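Penicillin-binding protein (Bacillus halodurans, PDB 3TG9) probably binds and processes peptidoglycan peptides or beta-lactams through a serine acyl-enzyme, as a member of the beta-lactamase and penicillin-binding protein family. Local coordinates at residues P44-H47 with H48-F51; I53-G56 with C57-F60; D113-E116 with D117-D121. All coordinates share one frame; numbering follows the deposited sequence.

Contact 1 of 3, residues P44-H47 with H48-F51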
ATOM      1  N   PRO B  44      14.239 -13.317  -0.866  1.00 39.01           N
ATOM      2  CA  PRO B  44      15.499 -12.724  -0.405  1.00 36.18           C
ATOM      3  C   PRO B  44      15.867 -11.527  -1.257  1.00 34.21           C
ATOM      4  O   PRO B  44      15.554 -11.509  -2.453  1.00 33.78           O
ATOM      5  CB  PRO B  44      16.534 -13.840  -0.649  1.00 39.43           C
ATOM      6  CG  PRO B  44      15.718 -15.102  -0.912  1.00 44.71           C
ATOM      7  CD  PRO B  44      14.435 -14.624  -1.518  1.00 37.25           C
ATOM      8  N   ASN B  45      16.526 -10.544  -0.654  1.00 32.49           N
ATOM      9  CA  ASN B  45      17.184  -9.511  -1.434  1.00 32.67           C
ATOM     10  C   ASN B  45      18.251 -10.161  -2.291  1.00 32.27           C
ATOM     11  O   ASN B  45      19.034 -10.979  -1.793  1.00 32.66           O
ATOM     12  CB  ASN B  45      17.831  -8.485  -0.510  1.00 32.60           C
ATOM     13  CG  ASN B  45      16.833  -7.512   0.054  1.00 29.50           C
ATOM     14  OD1 ASN B  45      16.040  -6.933  -0.680  1.00 28.13           O
ATOM     15  ND2 ASN B  45      16.864  -7.324   1.366  1.00 30.20           N
ATOM     16  N   GLU B  46      18.282  -9.814  -3.574  1.00 32.99           N
ATOM     17  CA  GLU B  46      19.332 -10.303  -4.468  1.00 35.03           C
ATOM     18  C   GLU B  46      20.033  -9.147  -5.195  1.00 38.24           C
ATOM     19  O   GLU B  46      19.722  -7.984  -4.955  1.00 36.95           O
ATOM     20  CB  GLU B  46      18.758 -11.295  -5.480  1.00 41.58           C
ATOM     21  CG  GLU B  46      17.808 -10.671  -6.477  1.00 40.88           C
ATOM     22  CD  GLU B  46      18.004 -11.215  -7.878  1.00 45.99           C
ATOM     23  OE1 GLU B  46      19.138 -11.637  -8.196  1.00 48.80           O
ATOM     24  OE2 GLU B  46      17.028 -11.212  -8.666  1.00 50.65           O
ATOM     25  N   HIS B  47      20.970  -9.457  -6.088  1.00 34.98           N
ATOM     26  CA  HIS B  47      21.729  -8.408  -6.770  1.00 37.90           C
ATOM     27  C   HIS B  47      20.836  -7.544  -7.658  1.00 39.38           C
ATOM     28  O   HIS B  47      21.096  -6.361  -7.843  1.00 43.45           O
ATOM     29  CB  HIS B  47      22.892  -8.991  -7.599  1.00 38.09           C
ATOM     30  CG  HIS B  47      23.923  -9.716  -6.785  1.00 34.81           C
ATOM     31  ND1 HIS B  47      25.102 -10.186  -7.323  1.00 35.63           N
ATOM     32  CD2 HIS B  47      23.953 -10.045  -5.471  1.00 36.68           C
ATOM     33  CE1 HIS B  47      25.808 -10.784  -6.378  1.00 37.46           C
ATOM     34  NE2 HIS B  47      25.135 -10.709  -5.242  1.00 31.31           N
ATOM     35  N   HIS B  48      19.773  -8.120  -8.202  1.00 42.76           N
ATOM     36  CA  HIS B  48      18.966  -7.389  -9.178  1.00 39.80           C
ATOM     37  C   HIS B  48      17.690  -6.803  -8.583  1.00 32.66           C
ATOM     38  O   HIS B  48      16.844  -6.273  -9.300  1.00 35.08           O
ATOM     39  CB  HIS B  48      18.682  -8.266 -10.396  1.00 43.34           C
ATOM     40  CG  HIS B  48      19.926  -8.764 -11.064  1.00 53.45           C
ATOM     41  ND1 HIS B  48      20.489  -9.988 -10.771  1.00 55.79           N
ATOM     42  CD2 HIS B  48      20.738  -8.185 -11.981  1.00 58.55           C
ATOM     43  CE1 HIS B  48      21.585 -10.150 -11.494  1.00 60.58           C
ATOM     44  NE2 HIS B  48      21.759  -9.071 -12.236  1.00 59.20           N
ATOM     45  N   THR B  49      17.572  -6.897  -7.266  1.00 34.37           N
ATOM     46  CA  THR B  49      16.457  -6.312  -6.535  1.00 33.27           C
ATOM     47  C   THR B  49      16.508  -4.792  -6.638  1.00 33.85           C
ATOM     48  O   THR B  49      17.559  -4.189  -6.397  1.00 28.74           O
ATOM     49  CB  THR B  49      16.548  -6.653  -5.041  1.00 33.37           C
ATOM     50  OG1 THR B  49      16.633  -8.072  -4.863  1.00 32.91           O
ATOM     51  CG2 THR B  49      15.345  -6.117  -4.295  1.00 29.17           C
ATOM     52  N   ARG B  50      15.382  -4.176  -6.989  1.00 30.70           N
ATOM     53  CA  ARG B  50      15.286  -2.717  -6.991  1.00 29.51           C
ATOM     54  C   ARG B  50      14.958  -2.155  -5.615  1.00 28.29           C
ATOM     55  O   ARG B  50      14.087  -2.674  -4.915  1.00 27.42           O
ATOM     56  CB  ARG B  50      14.232  -2.236  -7.975  1.00 29.45           C
ATOM     57  CG  ARG B  50      14.657  -2.331  -9.394  1.00 32.40           C
ATOM     58  CD  ARG B  50      14.024  -3.542 -10.068  1.00 38.79           C
ATOM     59  NE  ARG B  50      13.950  -3.269 -11.490  1.00 36.41           N
ATOM     60  CZ  ARG B  50      12.949  -3.626 -12.269  1.00 38.28           C
ATOM     61  NH1 ARG B  50      11.930  -4.314 -11.768  1.00 35.77           N
ATOM     62  NH2 ARG B  50      12.989  -3.308 -13.560  1.00 45.56           N
ATOM     63  N   PHE B  51      15.651  -1.077  -5.250  1.00 25.83           N
ATOM     64  CA  PHE B  51      15.455  -0.424  -3.967  1.00 26.12           C
ATOM     65  C   PHE B  51      15.093   1.043  -4.160  1.00 26.69           C
ATOM     66  O   PHE B  51      15.626   1.706  -5.048  1.00 25.42           O
ATOM     67  CB  PHE B  51      16.726  -0.504  -3.124  1.00 25.35           C
ATOM     68  CG  PHE B  51      17.101  -1.895  -2.705  1.00 25.30           C
ATOM     69  CD1 PHE B  51      16.687  -2.396  -1.482  1.00 24.68           C
ATOM     70  CD2 PHE B  51      17.894  -2.692  -3.523  1.00 24.91           C
ATOM     71  CE1 PHE B  51      17.046  -3.662  -1.081  1.00 26.58           C
ATOM     72  CE2 PHE B  51      18.258  -3.958  -3.128  1.00 25.97           C
ATOM     73  CZ  PHE B  51      17.832  -4.447  -1.904  1.00 31.85           C
TER
HETATM   74  O   HOH W   1      20.454  -4.348  -6.152  1.00 33.02           O
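The hydroxyl oxygen of Thr49 accepts a short, nearly straight hydrogen bond from the backbone of Glu46, with Glu46 N and Thr49 OG1 2.7 Å apart and an N-H...O angle of 166°. OG1, anti to the carbonyl carbon of its own residue (chi1 -55°), faces back toward Glu46, while CG2 points to Asn45 OD1. In the reverse direction Thr49 N gives a weak bond to Glu46 O (3.3 Å), closing a type I beta turn from Glu46 to Thr49 in the connection between strands 43-44 and 51-52. A water bridges two carbonyls of the turn, donating to His47 O at 2.7 Å and to Thr49 O. The Glu46 chain, bent at its second torsion, brings OE1 to the edge of the His48 imidazole, near its plane, where ND1 donates a weak bond to OE1 at 3.3 Å; one face of that ring carries His47 CB near its rim. Asn45 OD1 approaches the end of the Phe51 ring obliquely, 3.3 Å from CZ, with amide and ring planes 40° apart. The Asn45 amide nitrogen is held by Leu34 O and Asn315 OD1, and Glu46 O accepts a hydrogen bond from the hydroxyl of Thr19.

Contact 2 of 3, residues I53-G56 with C57-F60; sequences IASG and CKLF
The SxxK signature of serine penicillin-binding proteins and beta-lactamases appears to lie here, with Ser55 in the 3-10 turn that leads into helix 58-70 and Lys58 at its first residue. By analogy with this family, Ser55 would be the nucleophile that is acylated and Lys58 its partner in catalysis. The backbone sets their spacing: Lys58 N donates to Ser55 O (3.1 Å, N-H...O angle 165°), with the donor above the carbonyl plane, and Gly56 N is bonded to Ile53 O at 2.9 Å as the chain winds in through a short 3-10 segment. The lysine chain runs extended back along the turn and bends only at its last torsion (chi4 70°), which brings Lys58 NZ to 3.0 Å from Ser55 OG. NZ is hydrogen-bonded to Tyr152 OH, Asn154 OD1 and Asp227 O, and Tyr152 OH is bonded to Ser55 OG as well, so the tyrosine hydroxyl links both groups, consistent with a (S/Y)xN element completing the site.

Behind this polar side the packing is apolar. Ile53 CD1 rests 3.7 Å from Cys57 CB and reaches the end of the Phe60 ring obliquely, 3.9 Å from CZ, while Cys57 CA sits over the centre of one face of that ring. Cys57 SG, placed between its own backbone N and carbonyl carbon (chi1 64°), comes to 3.4 Å from Ala54 O. Around this buried turn, Leu59 and Phe60 pack against helix 234-245, the Phe60 ring meets Phe181 steeply, Leu59 also touches strand 284-293, and Ile53 and Ala54 lean on strand 296-303, so the start of the helix is wedged between the antiparallel sheet and helix 234-245.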
ATOM      1  N   ILE B  53      15.456   4.859  -3.119  1.00 24.12           N
ATOM      2  CA  ILE B  53      16.675   5.539  -2.647  1.00 22.68           C
ATOM      3  C   ILE B  53      16.451   6.916  -2.011  1.00 26.86           C
ATOM      4  O   ILE B  53      17.415   7.647  -1.728  1.00 23.88           O
ATOM      5  CB  ILE B  53      17.726   5.649  -3.775  1.00 26.84           C
ATOM      6  CG1 ILE B  53      17.314   6.697  -4.809  1.00 25.68           C
ATOM      7  CG2 ILE B  53      17.925   4.286  -4.471  1.00 23.99           C
ATOM      8  CD1 ILE B  53      18.296   6.795  -5.985  1.00 24.78           C
ATOM      9  N   ALA B  54      15.189   7.272  -1.780  1.00 26.21           N
ATOM     10  CA  ALA B  54      14.874   8.539  -1.134  1.00 24.76           C
ATOM     11  C   ALA B  54      15.593   9.693  -1.833  1.00 28.36           C
ATOM     12  O   ALA B  54      15.596   9.755  -3.065  1.00 28.67           O
ATOM     13  CB  ALA B  54      15.244   8.470   0.331  1.00 23.24           C
ATOM     14  N   SER B  55      16.214  10.581  -1.051  1.00 24.70           N
ATOM     15  CA  SER B  55      16.949  11.740  -1.580  1.00 28.24           C
ATOM     16  C   SER B  55      18.154  11.423  -2.481  1.00 25.38           C
ATOM     17  O   SER B  55      18.733  12.323  -3.078  1.00 28.99           O
ATOM     18  CB  SER B  55      17.427  12.651  -0.435  1.00 26.28           C
ATOM     19  OG  SER B  55      16.349  13.366   0.137  1.00 38.14           O
ATOM     20  N   GLY B  56      18.554  10.164  -2.567  1.00 27.92           N
ATOM     21  CA  GLY B  56      19.657   9.813  -3.441  1.00 24.60           C
ATOM     22  C   GLY B  56      19.469  10.347  -4.852  1.00 27.96           C
ATOM     23  O   GLY B  56      20.441  10.695  -5.524  1.00 27.40           O
ATOM     24  N   CYS B  57      18.219  10.416  -5.305  1.00 26.92           N
ATOM     25  CA  CYS B  57      17.930  10.731  -6.704  1.00 26.85           C
ATOM     26  C   CYS B  57      17.772  12.227  -6.996  1.00 30.58           C
ATOM     27  O   CYS B  57      17.416  12.610  -8.116  1.00 30.18           O
ATOM     28  CB  CYS B  57      16.696   9.962  -7.194  1.00 27.52           C
ATOM     29  SG  CYS B  57      15.178  10.407  -6.361  1.00 29.54           S
ATOM     30  N   LYS B  58      18.013  13.068  -5.993  1.00 29.75           N
ATOM     31  CA  LYS B  58      18.140  14.504  -6.231  1.00 30.79           C
ATOM     32  C   LYS B  58      19.243  14.757  -7.254  1.00 30.88           C
ATOM     33  O   LYS B  58      19.192  15.735  -7.996  1.00 34.13           O
ATOM     34  CB  LYS B  58      18.453  15.264  -4.942  1.00 28.80           C
ATOM     35  CG  LYS B  58      17.253  15.507  -4.049  1.00 32.60           C
ATOM     36  CD  LYS B  58      17.547  16.581  -3.000  1.00 29.56           C
ATOM     37  CE  LYS B  58      16.270  16.968  -2.278  1.00 29.88           C
ATOM     38  NZ  LYS B  58      15.792  15.870  -1.404  1.00 28.03           N
ATOM     39  N   LEU B  59      20.234  13.866  -7.283  1.00 29.27           N
ATOM     40  CA  LEU B  59      21.316  13.921  -8.267  1.00 27.48           C
ATOM     41  C   LEU B  59      20.805  13.811  -9.708  1.00 30.50           C
ATOM     42  O   LEU B  59      21.316  14.499 -10.600  1.00 27.91           O
ATOM     43  CB  LEU B  59      22.347  12.817  -8.005  1.00 23.45           C
ATOM     44  CG  LEU B  59      23.490  12.682  -9.022  1.00 26.32           C
ATOM     45  CD1 LEU B  59      24.231  13.996  -9.209  1.00 26.94           C
ATOM     46  CD2 LEU B  59      24.450  11.605  -8.580  1.00 27.22           C
ATOM     47  N   PHE B  60      19.819  12.937  -9.929  1.00 28.78           N
ATOM     48  CA  PHE B  60      19.250  12.743 -11.262  1.00 29.23           C
ATOM     49  C   PHE B  60      18.516  14.011 -11.673  1.00 29.93           C
ATOM     50  O   PHE B  60      18.475  14.365 -12.849  1.00 29.52           O
ATOM     51  CB  PHE B  60      18.251  11.566 -11.312  1.00 28.67           C
ATOM     52  CG  PHE B  60      18.746  10.291 -10.667  1.00 29.02           C
ATOM     53  CD1 PHE B  60      20.083  10.118 -10.343  1.00 27.37           C
ATOM     54  CD2 PHE B  60      17.859   9.253 -10.401  1.00 29.24           C
ATOM     55  CE1 PHE B  60      20.523   8.940  -9.747  1.00 23.08           C
ATOM     56  CE2 PHE B  60      18.292   8.075  -9.807  1.00 28.23           C
ATOM     57  CZ  PHE B  60      19.631   7.926  -9.478  1.00 31.89           C
TER

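Contact 3 of 3, residues D113-E116 with D117-D121; sequences DDFE and DLWKD
Residues 114 to 119 wind through consecutive turns with i to i+3 backbone bonds, in which Leu118 N reaches Phe115 O and Trp119 N reaches Glu116 O, each at 3.0 Å, after a weak first bond from Asp117 N to Asp114 O. With CG anti to the backbone N (chi1 -164°), the Asp114 carboxylate folds over the start of the first turn, and OD1 takes a second weak bond from Asp117 N at 3.4 Å. Its OD2 lies 4.0 Å from Asp117 OD2, like charges that probably disfavour each other; a water donating to Asp114 O also reaches Asp117 OD2 weakly. On another side of the turns Trp119 directs the edge of its indole to the face of Phe115 in a T-shaped pair; its five-membered ring stands at 83° to the Phe115 ring, centroids 5.4 Å apart, and CZ2 is 4.0 Å from Phe115 CZ. Leu118 CD2 meets the Phe115 ring obliquely, 4.2 Å from CD1. Glu116 extends to a salt bridge with Lys214, on strand 213-215. In the long connection between helices 93-98 and 155-168, the segment packs through Phe115 on Phe107 and Pro221, and Trp119 O accepts a hydrogen bond from Tyr125 of the second subunit.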
ATOM      1  N   ASP B 113      11.358  15.284  11.485  1.00 50.38           N
ATOM      2  CA  ASP B 113      11.767  13.973  10.987  1.00 54.64           C
ATOM      3  C   ASP B 113      10.560  13.048  10.882  1.00 56.75           C
ATOM      4  O   ASP B 113      10.712  11.841  10.695  1.00 57.87           O
ATOM      5  CB  ASP B 113      12.823  13.342  11.906  1.00 54.87           C
ATOM      6  CG  ASP B 113      12.276  13.006  13.296  1.00 56.98           C
ATOM      7  OD1 ASP B 113      11.131  13.396  13.613  1.00 55.34           O
ATOM      8  OD2 ASP B 113      13.000  12.349  14.079  1.00 57.04           O
ATOM      9  N   ASP B 114       9.366  13.628  11.004  1.00 52.65           N
ATOM     10  CA  ASP B 114       8.116  12.872  11.035  1.00 56.52           C
ATOM     11  C   ASP B 114       7.461  12.810   9.649  1.00 53.95           C
ATOM     12  O   ASP B 114       6.321  13.252   9.462  1.00 50.69           O
ATOM     13  CB  ASP B 114       7.163  13.502  12.056  1.00 57.99           C
ATOM     14  CG  ASP B 114       6.005  12.586  12.437  1.00 66.29           C
ATOM     15  OD1 ASP B 114       5.884  11.472  11.867  1.00 58.74           O
ATOM     16  OD2 ASP B 114       5.211  13.001  13.314  1.00 64.50           O
ATOM     17  N   PHE B 115       8.199  12.259   8.685  1.00 52.27           N
ATOM     18  CA  PHE B 115       7.764  12.186   7.289  1.00 52.82           C
ATOM     19  C   PHE B 115       6.341  11.622   7.175  1.00 52.50           C
ATOM     20  O   PHE B 115       5.475  12.207   6.513  1.00 51.16           O
ATOM     21  CB  PHE B 115       8.763  11.352   6.456  1.00 47.81           C
ATOM     22  CG  PHE B 115       8.699  11.613   4.968  1.00 44.69           C
ATOM     23  CD1 PHE B 115       9.147  12.815   4.436  1.00 46.23           C
ATOM     24  CD2 PHE B 115       8.200  10.655   4.099  1.00 43.34           C
ATOM     25  CE1 PHE B 115       9.094  13.061   3.065  1.00 39.68           C
ATOM     26  CE2 PHE B 115       8.147  10.895   2.728  1.00 40.90           C
ATOM     27  CZ  PHE B 115       8.595  12.103   2.213  1.00 37.17           C
ATOM     28  N   GLU B 116       6.090  10.500   7.838  1.00 49.60           N
ATOM     29  CA  GLU B 116       4.772   9.892   7.743  1.00 48.71           C
ATOM     30  C   GLU B 116       3.654  10.863   8.110  1.00 47.13           C
ATOM     31  O   GLU B 116       2.607  10.883   7.458  1.00 45.91           O
ATOM     32  CB  GLU B 116       4.668   8.612   8.577  1.00 48.63           C
ATOM     33  CG  GLU B 116       3.424   7.787   8.223  1.00 43.87           C
ATOM     34  CD  GLU B 116       3.421   6.401   8.839  1.00 42.46           C
ATOM     35  OE1 GLU B 116       4.426   6.017   9.469  1.00 54.34           O
ATOM     36  OE2 GLU B 116       2.405   5.688   8.691  1.00 57.14           O
ATOM     37  N   ASP B 117       3.873  11.679   9.136  1.00 50.64           N
ATOM     38  CA  ASP B 117       2.824  12.572   9.635  1.00 50.20           C
ATOM     39  C   ASP B 117       2.347  13.619   8.619  1.00 49.62           C
ATOM     40  O   ASP B 117       1.315  14.275   8.824  1.00 44.88           O
ATOM     41  CB  ASP B 117       3.276  13.270  10.912  1.00 55.41           C
ATOM     42  CG  ASP B 117       2.138  13.973  11.622  1.00 65.14           C
ATOM     43  OD1 ASP B 117       1.157  13.284  11.996  1.00 66.49           O
ATOM     44  OD2 ASP B 117       2.224  15.211  11.805  1.00 64.83           O
ATOM     45  N   LEU B 118       3.100  13.776   7.535  1.00 45.13           N
ATOM     46  CA  LEU B 118       2.736  14.700   6.464  1.00 42.08           C
ATOM     47  C   LEU B 118       1.496  14.215   5.728  1.00 38.58           C
ATOM     48  O   LEU B 118       0.736  15.005   5.161  1.00 38.85           O
ATOM     49  CB  LEU B 118       3.883  14.826   5.460  1.00 41.12           C
ATOM     50  CG  LEU B 118       5.080  15.712   5.808  1.00 41.15           C
ATOM     51  CD1 LEU B 118       5.726  15.280   7.112  1.00 46.78           C
ATOM     52  CD2 LEU B 118       6.078  15.673   4.670  1.00 36.84           C
ATOM     53  N   TRP B 119       1.305  12.904   5.730  1.00 36.52           N
ATOM     54  CA  TRP B 119       0.242  12.292   4.946  1.00 38.97           C
ATOM     55  C   TRP B 119      -0.946  11.913   5.800  1.00 36.11           C
ATOM     56  O   TRP B 119      -1.807  11.154   5.372  1.00 37.39           O
ATOM     57  CB  TRP B 119       0.785  11.060   4.245  1.00 36.03           C
ATOM     58  CG  TRP B 119       2.143  11.288   3.772  1.00 35.46           C
ATOM     59  CD1 TRP B 119       3.239  10.522   4.027  1.00 37.74           C
ATOM     60  CD2 TRP B 119       2.595  12.393   2.977  1.00 37.08           C
ATOM     61  NE1 TRP B 119       4.344  11.070   3.430  1.00 34.75           N
ATOM     62  CE2 TRP B 119       3.977  12.219   2.778  1.00 34.05           C
ATOM     63  CE3 TRP B 119       1.959  13.505   2.408  1.00 32.88           C
ATOM     64  CZ2 TRP B 119       4.747  13.121   2.037  1.00 34.70           C
ATOM     65  CZ3 TRP B 119       2.722  14.397   1.673  1.00 37.83           C
ATOM     66  CH2 TRP B 119       4.102  14.197   1.491  1.00 34.52           C
ATOM     67  N   LYS B 120      -0.989  12.449   7.012  1.00 39.44           N
ATOM     68  CA  LYS B 120      -2.075  12.157   7.932  1.00 41.70           C
ATOM     69  C   LYS B 120      -3.417  12.672   7.410  1.00 38.30           C
ATOM     70  O   LYS B 120      -4.449  12.031   7.595  1.00 42.65           O
ATOM     71  CB  LYS B 120      -1.778  12.762   9.305  1.00 45.03           C
ATOM     72  CG  LYS B 120      -2.692  12.252  10.398  1.00 51.16           C
ATOM     73  CD  LYS B 120      -2.659  13.150  11.629  1.00 57.45           C
ATOM     74  CE  LYS B 120      -3.660  12.671  12.678  1.00 69.62           C
ATOM     75  NZ  LYS B 120      -5.033  12.456  12.112  1.00 67.01           N
ATOM     76  N   ASP B 121      -3.391  13.828   6.753  1.00 37.88           N
ATOM     77  CA  ASP B 121      -4.599  14.483   6.259  1.00 37.69           C
ATOM     78  C   ASP B 121      -4.609  14.556   4.739  1.00 41.63           C
ATOM     79  O   ASP B 121      -5.668  14.633   4.117  1.00 42.21           O
ATOM     80  CB  ASP B 121      -4.700  15.894   6.834  1.00 43.84           C
ATOM     81  CG  ASP B 121      -5.107  15.898   8.297  1.00 51.50           C
ATOM     82  OD1 ASP B 121      -5.898  15.014   8.699  1.00 51.33           O
ATOM     83  OD2 ASP B 121      -4.637  16.786   9.045  1.00 55.47           O
TER
HETATM   84  O   HOH W   2       5.238  15.833  10.599  1.00 59.34           O

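In the fold
Contact 2 is the core of the three, about 1 Å from the centre of the chain to its own centre, whereas contact 1 is partly buried and contact 3 lies on the surface, centred 18 and 19 Å out. Contacts 1 and 2 follow each other in the sequence through strand 51-52, yet their centres are 18 Å apart. All three are tight local turns, but their chemistry follows their place: a hydroxyl and a water brace contact 1, a lysine and serine beside apolar packing mark contact 2, and carboxylates beside an aromatic pair form contact 3, which alone meets the second subunit. Phe115 lies near the probable active site without touching it.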